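Local structure of protein Niban 2 (Homo sapiens, 7CTP) at residues A[70-84]-A[169-182]. The protein may help suppress apoptosis and may promote melanoma cell invasion, the part described here belonging to its PH domain. Numbering follows the deposited sequence.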
loop_
_atom_site.group_PDB
_atom_site.type_symbol
_atom_site.label_atom_id
_atom_site.label_comp_id
_atom_site.label_asym_id
_atom_site.label_seq_id
_atom_site.Cartn_x
_atom_site.Cartn_y
_atom_site.Cartn_z
ATOM N N PHE A 70 19.463 4.909 8.095
ATOM C CA PHE A 70 20.709 4.429 7.515
ATOM C C PHE A 70 21.341 5.559 6.716
ATOM O O PHE A 70 20.657 6.485 6.267
ATOM C CB PHE A 70 20.466 3.194 6.641
ATOM C CG PHE A 70 21.722 2.544 6.141
ATOM C CD1 PHE A 70 22.592 1.928 7.022
ATOM C CD2 PHE A 70 22.021 2.527 4.793
ATOM C CE1 PHE A 70 23.748 1.327 6.571
ATOM C CE2 PHE A 70 23.177 1.924 4.334
ATOM C CZ PHE A 70 24.041 1.324 5.225
ATOM N N SER A 71 22.661 5.481 6.547
ATOM C CA SER A 71 23.366 6.457 5.733
ATOM C C SER A 71 24.650 5.824 5.223
ATOM O O SER A 71 25.148 4.850 5.789
ATOM C CB SER A 71 23.672 7.740 6.519
ATOM O OG SER A 71 24.581 7.477 7.572
ATOM N N GLY A 72 25.179 6.393 4.147
ATOM C CA GLY A 72 26.417 5.902 3.571
ATOM C C GLY A 72 26.660 6.600 2.256
ATOM O O GLY A 72 25.787 7.294 1.725
ATOM N N ASN A 73 27.870 6.413 1.736
ATOM C CA ASN A 73 28.231 7.022 0.465
ATOM C C ASN A 73 27.821 6.122 -0.691
ATOM O O ASN A 73 27.916 4.893 -0.606
ATOM C CB ASN A 73 29.732 7.301 0.402
ATOM C CG ASN A 73 30.170 8.368 1.384
ATOM O OD1 ASN A 73 29.446 9.334 1.640
ATOM N ND2 ASN A 73 31.363 8.197 1.945
ATOM N N LEU A 74 27.349 6.753 -1.765
ATOM C CA LEU A 74 26.942 6.085 -2.992
ATOM C C LEU A 74 27.480 6.871 -4.172
ATOM O O LEU A 74 27.778 8.064 -4.060
ATOM C CB LEU A 74 25.414 6.012 -3.133
ATOM C CG LEU A 74 24.612 5.256 -2.089
ATOM C CD1 LEU A 74 23.149 5.156 -2.478
ATOM C CD2 LEU A 74 25.226 3.895 -1.942
ATOM N N PHE A 75 27.573 6.208 -5.318
ATOM C CA PHE A 75 27.702 6.922 -6.573
ATOM C C PHE A 75 26.320 7.072 -7.194
ATOM O O PHE A 75 25.507 6.147 -7.138
ATOM C CB PHE A 75 28.641 6.189 -7.523
ATOM C CG PHE A 75 30.022 6.017 -6.978
ATOM C CD1 PHE A 75 30.800 7.122 -6.672
ATOM C CD2 PHE A 75 30.541 4.754 -6.763
ATOM C CE1 PHE A 75 32.083 6.971 -6.171
ATOM C CE2 PHE A 75 31.823 4.593 -6.256
ATOM C CZ PHE A 75 32.592 5.704 -5.960
ATOM N N GLN A 76 26.039 8.251 -7.744
ATOM C CA GLN A 76 24.779 8.514 -8.435
ATOM C C GLN A 76 25.044 9.112 -9.807
ATOM O O GLN A 76 25.835 10.051 -9.942
ATOM C CB GLN A 76 23.877 9.457 -7.636
ATOM C CG GLN A 76 22.486 9.576 -8.255
ATOM C CD GLN A 76 21.732 10.818 -7.818
ATOM O OE1 GLN A 76 22.286 11.706 -7.168
ATOM N NE2 GLN A 76 20.455 10.891 -8.190
ATOM N N HIS A 77 24.375 8.575 -10.819
ATOM C CA HIS A 77 24.443 9.161 -12.149
ATOM C C HIS A 77 23.665 10.470 -12.169
ATOM O O HIS A 77 22.520 10.523 -11.709
ATOM C CB HIS A 77 23.875 8.189 -13.174
ATOM C CG HIS A 77 23.957 8.677 -14.585
ATOM N ND1 HIS A 77 22.949 9.404 -15.184
ATOM C CD2 HIS A 77 24.928 8.534 -15.518
ATOM C CE1 HIS A 77 23.296 9.687 -16.427
ATOM N NE2 HIS A 77 24.492 9.171 -16.655
ATOM N N GLN A 78 24.283 11.527 -12.703
ATOM C CA GLN A 78 23.676 12.855 -12.751
ATOM C C GLN A 78 23.044 13.077 -14.120
ATOM O O GLN A 78 23.714 12.943 -15.149
ATOM C CB GLN A 78 24.712 13.940 -12.447
ATOM C CG GLN A 78 25.401 13.754 -11.111
ATOM C CD GLN A 78 24.424 13.698 -9.950
ATOM O OE1 GLN A 78 23.569 14.570 -9.802
ATOM N NE2 GLN A 78 24.542 12.664 -9.120
ATOM N N GLU A 79 21.752 13.419 -14.123
ATOM C CA GLU A 79 21.010 13.539 -15.375
ATOM C C GLU A 79 21.546 14.677 -16.237
ATOM O O GLU A 79 21.616 14.551 -17.466
ATOM C CB GLU A 79 19.524 13.736 -15.079
ATOM C CG GLU A 79 18.627 13.785 -16.305
ATOM C CD GLU A 79 17.352 14.566 -16.051
ATOM O OE1 GLU A 79 16.376 13.970 -15.543
ATOM O OE2 GLU A 79 17.332 15.781 -16.352
ATOM N N ASP A 80 21.944 15.792 -15.618
ATOM C CA ASP A 80 22.335 16.959 -16.406
ATOM C C ASP A 80 23.702 16.763 -17.050
ATOM O O ASP A 80 23.871 16.991 -18.254
ATOM C CB ASP A 80 22.314 18.227 -15.548
ATOM C CG ASP A 80 23.057 18.072 -14.237
ATOM O OD1 ASP A 80 23.949 17.202 -14.139
ATOM O OD2 ASP A 80 22.745 18.835 -13.300
ATOM N N SER A 81 24.690 16.325 -16.268
ATOM C CA SER A 81 26.060 16.215 -16.756
ATOM C C SER A 81 26.388 14.855 -17.351
ATOM O O SER A 81 27.418 14.729 -18.026
ATOM C CB SER A 81 27.044 16.513 -15.625
ATOM O OG SER A 81 26.631 15.892 -14.421
ATOM N N LYS A 82 25.545 13.846 -17.127
ATOM C CA LYS A 82 25.820 12.460 -17.512
ATOM C C LYS A 82 27.067 11.905 -16.823
ATOM O O LYS A 82 27.676 10.950 -17.318
ATOM C CB LYS A 82 25.945 12.313 -19.034
ATOM C CG LYS A 82 24.749 12.851 -19.798
ATOM C CD LYS A 82 23.808 11.735 -20.203
ATOM C CE LYS A 82 22.460 12.297 -20.557
ATOM N NZ LYS A 82 21.661 12.646 -19.345
ATOM N N LYS A 83 27.457 12.489 -15.691
ATOM C CA LYS A 83 28.629 12.076 -14.929
ATOM C C LYS A 83 28.204 11.442 -13.610
ATOM O O LYS A 83 27.211 11.846 -13.000
ATOM C CB LYS A 83 29.549 13.268 -14.637
ATOM C CG LYS A 83 30.496 13.644 -15.772
ATOM C CD LYS A 83 30.909 15.113 -15.677
ATOM C CE LYS A 83 32.089 15.441 -16.591
ATOM N NZ LYS A 83 31.938 14.873 -17.957
ATOM N N TRP A 84 28.977 10.455 -13.164
ATOM C CA TRP A 84 28.745 9.843 -11.863
ATOM C C TRP A 84 29.455 10.635 -10.772
ATOM O O TRP A 84 30.643 10.957 -10.894
ATOM C CB TRP A 84 29.230 8.396 -11.858
ATOM C CG TRP A 84 28.431 7.477 -12.719
ATOM C CD1 TRP A 84 28.547 7.306 -14.072
ATOM C CD2 TRP A 84 27.399 6.583 -12.289
ATOM N NE1 TRP A 84 27.645 6.365 -14.508
ATOM C CE2 TRP A 84 26.930 5.905 -13.433
ATOM C CE3 TRP A 84 26.824 6.292 -11.047
ATOM C CZ2 TRP A 84 25.911 4.955 -13.371
ATOM C CZ3 TRP A 84 25.817 5.348 -10.989
ATOM C CH2 TRP A 84 25.370 4.691 -12.141
ATOM N N TYR A 169 16.252 6.769 -11.051
ATOM C CA TYR A 169 17.498 7.080 -10.362
ATOM C C TYR A 169 18.477 5.936 -10.548
ATOM O O TYR A 169 18.089 4.766 -10.511
ATOM C CB TYR A 169 17.258 7.315 -8.876
ATOM C CG TYR A 169 16.339 8.468 -8.593
ATOM C CD1 TYR A 169 16.828 9.765 -8.542
ATOM C CD2 TYR A 169 14.982 8.267 -8.389
ATOM C CE1 TYR A 169 15.986 10.836 -8.284
ATOM C CE2 TYR A 169 14.137 9.328 -8.127
ATOM C CZ TYR A 169 14.646 10.608 -8.072
ATOM O OH TYR A 169 13.811 11.671 -7.817
ATOM N N TYR A 170 19.751 6.277 -10.746
ATOM C CA TYR A 170 20.786 5.292 -11.024
ATOM C C TYR A 170 21.901 5.450 -10.004
ATOM O O TYR A 170 22.535 6.511 -9.933
ATOM C CB TYR A 170 21.326 5.460 -12.442
ATOM C CG TYR A 170 20.240 5.689 -13.468
ATOM C CD1 TYR A 170 19.388 4.659 -13.843
ATOM C CD2 TYR A 170 20.055 6.937 -14.049
ATOM C CE1 TYR A 170 18.387 4.863 -14.786
ATOM C CE2 TYR A 170 19.057 7.149 -14.990
ATOM C CZ TYR A 170 18.229 6.107 -15.351
ATOM O OH TYR A 170 17.234 6.314 -16.290
ATOM N N PHE A 171 22.118 4.410 -9.208
ATOM C CA PHE A 171 23.158 4.367 -8.190
ATOM C C PHE A 171 24.089 3.196 -8.469
ATOM O O PHE A 171 23.722 2.238 -9.149
ATOM C CB PHE A 171 22.569 4.193 -6.786
ATOM C CG PHE A 171 21.537 5.221 -6.416
ATOM C CD1 PHE A 171 21.910 6.523 -6.138
ATOM C CD2 PHE A 171 20.199 4.874 -6.323
ATOM C CE1 PHE A 171 20.953 7.471 -5.778
ATOM C CE2 PHE A 171 19.246 5.809 -5.973
ATOM C CZ PHE A 171 19.622 7.110 -5.699
ATOM N N CYS A 172 25.302 3.257 -7.925
ATOM C CA CYS A 172 26.077 2.028 -7.815
ATOM C C CYS A 172 26.908 2.083 -6.537
ATOM O O CYS A 172 27.126 3.147 -5.945
ATOM C CB CYS A 172 26.931 1.751 -9.075
ATOM S SG CYS A 172 28.262 2.860 -9.396
ATOM N N MET A 173 27.299 0.899 -6.088
ATOM C CA MET A 173 28.048 0.712 -4.858
ATOM C C MET A 173 29.354 -0.005 -5.169
ATOM O O MET A 173 29.520 -0.627 -6.223
ATOM C CB MET A 173 27.251 -0.096 -3.827
ATOM C CG MET A 173 26.002 0.602 -3.315
ATOM S SD MET A 173 24.629 0.391 -4.472
ATOM C CE MET A 173 23.458 1.580 -3.843
ATOM N N MET A 174 30.271 0.075 -4.215
ATOM C CA MET A 174 31.611 -0.437 -4.439
ATOM C C MET A 174 31.695 -1.942 -4.224
ATOM O O MET A 174 32.518 -2.613 -4.858
ATOM C CB MET A 174 32.578 0.290 -3.514
ATOM C CG MET A 174 33.987 0.152 -3.923
ATOM S SD MET A 174 34.873 1.681 -3.661
ATOM C CE MET A 174 34.062 2.373 -2.260
ATOM N N THR A 175 30.854 -2.485 -3.348
ATOM C CA THR A 175 30.913 -3.884 -2.959
ATOM C C THR A 175 29.523 -4.496 -3.020
ATOM O O THR A 175 28.516 -3.799 -2.843
ATOM C CB THR A 175 31.465 -4.049 -1.540
ATOM O OG1 THR A 175 30.551 -3.468 -0.604
ATOM C CG2 THR A 175 32.812 -3.366 -1.404
ATOM N N GLU A 176 29.480 -5.811 -3.259
ATOM C CA GLU A 176 28.215 -6.536 -3.176
ATOM C C GLU A 176 27.578 -6.375 -1.802
ATOM O O GLU A 176 26.346 -6.366 -1.687
ATOM C CB GLU A 176 28.427 -8.017 -3.499
ATOM C CG GLU A 176 27.141 -8.849 -3.548
ATOM C CD GLU A 176 27.400 -10.324 -3.798
ATOM O OE1 GLU A 176 26.626 -10.942 -4.561
ATOM O OE2 GLU A 176 28.370 -10.868 -3.227
ATOM N N ALA A 177 28.398 -6.235 -0.757
ATOM C CA ALA A 177 27.869 -6.052 0.588
ATOM C C ALA A 177 27.093 -4.748 0.697
ATOM O O ALA A 177 26.015 -4.701 1.304
ATOM C CB ALA A 177 28.998 -6.091 1.614
ATOM N N GLU A 178 27.634 -3.669 0.125
ATOM C CA GLU A 178 26.938 -2.387 0.177
ATOM C C GLU A 178 25.667 -2.430 -0.666
ATOM O O GLU A 178 24.626 -1.904 -0.253
ATOM C CB GLU A 178 27.875 -1.267 -0.280
ATOM C CG GLU A 178 28.979 -0.936 0.730
ATOM C CD GLU A 178 29.825 0.262 0.321
ATOM O OE1 GLU A 178 30.694 0.678 1.118
ATOM O OE2 GLU A 178 29.626 0.787 -0.793
ATOM N N GLN A 179 25.739 -3.078 -1.835
ATOM C CA GLN A 179 24.572 -3.267 -2.699
ATOM C C GLN A 179 23.445 -3.979 -1.957
ATOM O O GLN A 179 22.286 -3.539 -1.989
ATOM C CB GLN A 179 24.986 -4.057 -3.946
ATOM C CG GLN A 179 24.011 -4.008 -5.115
ATOM C CD GLN A 179 24.312 -5.063 -6.165
ATOM O OE1 GLN A 179 24.817 -6.144 -5.848
ATOM N NE2 GLN A 179 24.006 -4.756 -7.421
ATOM N N ASP A 180 23.776 -5.073 -1.261
ATOM C CA ASP A 180 22.767 -5.851 -0.546
ATOM C C ASP A 180 22.134 -5.040 0.571
ATOM O O ASP A 180 20.927 -5.147 0.819
ATOM C CB ASP A 180 23.387 -7.126 0.032
ATOM C CG ASP A 180 23.729 -8.152 -1.029
ATOM O OD1 ASP A 180 23.270 -8.008 -2.182
ATOM O OD2 ASP A 180 24.469 -9.105 -0.705
ATOM N N LYS A 181 22.938 -4.242 1.272
ATOM C CA LYS A 181 22.415 -3.435 2.369
ATOM C C LYS A 181 21.484 -2.354 1.842
ATOM O O LYS A 181 20.376 -2.163 2.355
ATOM C CB LYS A 181 23.568 -2.807 3.154
ATOM C CG LYS A 181 23.133 -1.981 4.360
ATOM C CD LYS A 181 22.188 -2.755 5.260
ATOM C CE LYS A 181 22.262 -2.248 6.697
ATOM N NZ LYS A 181 22.045 -3.358 7.670
ATOM N N TRP A 182 21.928 -1.638 0.812
ATOM C CA TRP A 182 21.110 -0.564 0.265
ATOM C C TRP A 182 19.860 -1.108 -0.412
ATOM O O TRP A 182 18.834 -0.424 -0.440
ATOM C CB TRP A 182 21.934 0.277 -0.706
ATOM C CG TRP A 182 22.678 1.384 -0.028
ATOM C CD1 TRP A 182 24.032 1.484 0.139
ATOM C CD2 TRP A 182 22.112 2.553 0.579
ATOM N NE1 TRP A 182 24.343 2.644 0.814
ATOM C CE2 TRP A 182 23.181 3.316 1.098
ATOM C CE3 TRP A 182 20.806 3.024 0.741
ATOM C CZ2 TRP A 182 22.983 4.525 1.760
ATOM C CZ3 TRP A 182 20.611 4.223 1.400
ATOM C CH2 TRP A 182 21.692 4.962 1.903
HETATM O O HOH W 1 20.331 9.160 -10.756
#
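The pairing of first strand 70-77 with last strand 169-173, antiparallel, joins the two halves of the PH-domain sheet of Niban 2, and the C-terminal helix that follows packs the tryptophan characteristic of PH domains, Trp182, against the N-terminal half of strand 70-77. Phe75 and Cys172 form a hydrogen-bonded pair, Phe75 N giving to Cys172 O at 3.2 Å and Cys172 N to Phe75 O at 3.0 Å; His77 N then reaches Tyr170 O at 2.9 Å. Where the backbone bonds stop, one water continues the ladder, accepting from Tyr170 N and Gln76 NE2 and donating to His77 O.

On the N-terminal side of Phe75, strand 70-77 leaves strand 169-173 and meets the helix instead. The Trp182 indole is sandwiched: Phe70 turns its ring edge onto one face in a T-shaped pair, planes at 69°, while Leu74 covers the opposite face, its CD2 3.5 Å from the centroid of the five-membered ring. Phe70 gets there with CG anti to its own backbone N (chi1 -173°), and Lys181 CG packs against its CZ. Gly72 passes the indole rim, its N 3.7 Å from Trp182 CZ2. Replacing Trp182 with an alanine would probably open a gap between Phe70 and Leu74 and weaken the hold of helix 176-194 on strand 70-77. Outside the two segments, Leu159 and Ser89 also touch this indole.

On the sheet face of Gln76 and Phe171, Gln76 CG lies alongside Phe171 CE1. On the other face, the Cys172 sulfur meets the six-membered ring of Trp84 obliquely, its SG 3.8 Å from Trp84 CZ3. Leu74 CD2 is also pressed unusually close to the methyl of Met173, 3.5 Å from its CE.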